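Side-chain contact in glia-derived nexin (Homo sapiens, PDB 4DY0), which inhibits serine proteases such as thrombin, trypsin and urokinase, binds heparin, and promotes neurite extension by blocking thrombin: residues 103-106 with 107-111. Residues are numbered along the deposited sequence; the frame is centred on the assembly and turned at random.
Sequences IEVP and FVTRN
The ring of Phe107 meets Ile103 obliquely, CG2 of Ile103 standing 3.9 Å from CD2 of Phe107, while over one face of the Phe107 ring lies the amino end of Asn111, whose ND2 is 3.2 Å above the ring plane, offset toward the rim. Phe107 and Asn111 lie in the first turns of helix 105-115, which links the parallel strands 90-97 and 117-121 of the serpin fold; Glu104 is its N-cap residue. With CG anti to the backbone N (chi1 176°), Phe107 extends its ring, which also touches Leu48 and Ile308. Asn111 suits the next turn because its short amide lets ND2 reach the rim of the aromatic face while making a weak bond back to the carbonyl O of Phe107.

Ile103, just ahead of the helix, serves two apolar neighbours with one methyl: its CG2 also comes within 3.6 Å of CG2 of Val108, the two side chains crossing at about a right angle. Val108, compact and branched, touches both Ile103 and Val119 of strand 117-121. The N of Val108 gives a weak hydrogen bond to O of Glu104.

Pro106 fits the first turn, where a residue without an N-H costs no helical bond; O of Pro106 still accepts from N of Arg110 at 2.6 Å. On the exposed side, Thr109 holds the carbonyl of Val105 twice. N of Thr109 lies nearly along the C=O axis, 2.7 Å from O of Val105. The hydroxyl, set beside its own backbone N by chi1 of -57°, brings OG1 of Thr109 to 3.4 Å from CG1 of Val105, the two side chains meeting at a slant, and OG1 of Thr109 donates to O of Val105 over 2.9 Å from above the carbonyl plane, 59° out of it.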
ATOM      1  N   ILE A 103       5.728 -16.820  23.262  1.00 57.65           N
ATOM      2  CA  ILE A 103       4.604 -15.968  22.924  1.00 52.61           C
ATOM      3  C   ILE A 103       3.256 -16.443  23.393  1.00 51.67           C
ATOM      4  O   ILE A 103       2.909 -17.566  23.208  1.00 56.41           O
ATOM      5  CB  ILE A 103       4.484 -15.875  21.413  1.00 47.95           C
ATOM      6  CG1 ILE A 103       5.845 -15.697  20.772  1.00 49.98           C
ATOM      7  CG2 ILE A 103       3.546 -14.839  21.025  1.00 45.15           C
ATOM      8  CD1 ILE A 103       6.313 -14.368  20.631  1.00 45.31           C
ATOM      9  N   GLU A 104       2.475 -15.548  23.942  1.00 49.12           N
ATOM     10  CA  GLU A 104       1.121 -15.823  24.415  1.00 48.72           C
ATOM     11  C   GLU A 104       0.201 -16.253  23.277  1.00 48.25           C
ATOM     12  O   GLU A 104       0.214 -15.664  22.196  1.00 49.95           O
ATOM     13  CB  GLU A 104       0.548 -14.605  25.133  1.00 50.72           C
ATOM     14  CG  GLU A 104       1.288 -14.254  26.409  1.00 56.43           C
ATOM     15  CD  GLU A 104       0.924 -12.884  26.937  1.00 65.77           C
ATOM     16  OE1 GLU A 104      -0.285 -12.598  27.081  1.00 68.24           O
ATOM     17  OE2 GLU A 104       1.850 -12.091  27.212  1.00 61.58           O
ATOM     18  N   VAL A 105      -0.605 -17.278  23.538  1.00 44.35           N
ATOM     19  CA  VAL A 105      -1.426 -17.921  22.509  1.00 44.09           C
ATOM     20  C   VAL A 105      -2.447 -16.992  21.848  1.00 40.35           C
ATOM     21  O   VAL A 105      -2.546 -16.953  20.623  1.00 42.66           O
ATOM     22  CB  VAL A 105      -2.154 -19.173  23.069  1.00 44.61           C
ATOM     23  CG1 VAL A 105      -2.890 -19.912  21.951  1.00 41.12           C
ATOM     24  CG2 VAL A 105      -1.162 -20.092  23.767  1.00 40.30           C
ATOM     25  N   PRO A 106      -3.225 -16.256  22.656  1.00 40.21           N
ATOM     26  CA  PRO A 106      -4.212 -15.347  22.078  1.00 39.27           C
ATOM     27  C   PRO A 106      -3.598 -14.437  21.014  1.00 40.18           C
ATOM     28  O   PRO A 106      -4.163 -14.285  19.931  1.00 41.36           O
ATOM     29  CB  PRO A 106      -4.679 -14.531  23.284  1.00 40.74           C
ATOM     30  CG  PRO A 106      -4.523 -15.470  24.442  1.00 39.90           C
ATOM     31  CD  PRO A 106      -3.300 -16.299  24.128  1.00 40.21           C
ATOM     32  N   PHE A 107      -2.447 -13.844  21.318  1.00 40.23           N
ATOM     33  CA  PHE A 107      -1.768 -12.970  20.365  1.00 41.07           C
ATOM     34  C   PHE A 107      -1.475 -13.692  19.047  1.00 41.58           C
ATOM     35  O   PHE A 107      -1.652 -13.126  17.966  1.00 38.69           O
ATOM     36  CB  PHE A 107      -0.480 -12.390  20.966  1.00 39.86           C
ATOM     37  CG  PHE A 107       0.313 -11.551  20.003  1.00 41.82           C
ATOM     38  CD1 PHE A 107      -0.006 -10.218  19.797  1.00 42.29           C
ATOM     39  CD2 PHE A 107       1.372 -12.098  19.296  1.00 43.34           C
ATOM     40  CE1 PHE A 107       0.719  -9.442  18.908  1.00 45.41           C
ATOM     41  CE2 PHE A 107       2.101 -11.329  18.403  1.00 43.90           C
ATOM     42  CZ  PHE A 107       1.773 -10.000  18.207  1.00 44.76           C
ATOM     43  N   VAL A 108      -1.029 -14.942  19.140  1.00 42.96           N
ATOM     44  CA  VAL A 108      -0.752 -15.743  17.948  1.00 44.35           C
ATOM     45  C   VAL A 108      -2.049 -16.082  17.228  1.00 47.72           C
ATOM     46  O   VAL A 108      -2.162 -15.928  16.011  1.00 48.72           O
ATOM     47  CB  VAL A 108      -0.032 -17.059  18.295  1.00 41.77           C
ATOM     48  CG1 VAL A 108       0.147 -17.913  17.044  1.00 37.90           C
ATOM     49  CG2 VAL A 108       1.310 -16.776  18.951  1.00 42.09           C
ATOM     50  N   THR A 109      -3.025 -16.541  18.004  1.00 43.08           N
ATOM     51  CA  THR A 109      -4.325 -16.939  17.480  1.00 43.57           C
ATOM     52  C   THR A 109      -5.054 -15.787  16.808  1.00 43.88           C
ATOM     53  O   THR A 109      -5.429 -15.880  15.638  1.00 43.00           O
ATOM     54  CB  THR A 109      -5.216 -17.482  18.607  1.00 47.18           C
ATOM     55  OG1 THR A 109      -4.553 -18.578  19.249  1.00 53.53           O
ATOM     56  CG2 THR A 109      -6.553 -17.950  18.053  1.00 48.61           C
ATOM     57  N   ARG A 110      -5.260 -14.708  17.558  1.00 42.39           N
ATOM     58  CA  ARG A 110      -5.975 -13.540  17.052  1.00 44.41           C
ATOM     59  C   ARG A 110      -5.345 -12.998  15.775  1.00 40.49           C
ATOM     60  O   ARG A 110      -6.051 -12.614  14.844  1.00 40.30           O
ATOM     61  CB  ARG A 110      -6.049 -12.440  18.119  1.00 49.34           C
ATOM     62  CG  ARG A 110      -6.896 -12.806  19.336  1.00 50.96           C
ATOM     63  CD  ARG A 110      -8.385 -12.706  19.031  1.00 55.91           C
ATOM     64  NE  ARG A 110      -8.864 -11.325  19.067  1.00 63.04           N
ATOM     65  CZ  ARG A 110     -10.045 -10.927  18.600  1.00 64.25           C
ATOM     66  NH1 ARG A 110     -10.875 -11.803  18.045  1.00 61.46           N
ATOM     67  NH2 ARG A 110     -10.396  -9.649  18.678  1.00 61.76           N
ATOM     68  N   ASN A 111      -4.016 -12.967  15.728  1.00 43.11           N
ATOM     69  CA  ASN A 111      -3.317 -12.465  14.543  1.00 43.18           C
ATOM     70  C   ASN A 111      -3.566 -13.325  13.305  1.00 43.22           C
ATOM     71  O   ASN A 111      -3.782 -12.801  12.211  1.00 42.90           O
ATOM     72  CB  ASN A 111      -1.817 -12.296  14.806  1.00 41.58           C
ATOM     73  CG  ASN A 111      -1.441 -10.859  15.139  1.00 46.24           C
ATOM     74  OD1 ASN A 111      -1.816  -9.929  14.425  1.00 47.30           O
ATOM     75  ND2 ASN A 111      -0.688 -10.674  16.222  1.00 41.45           N
TER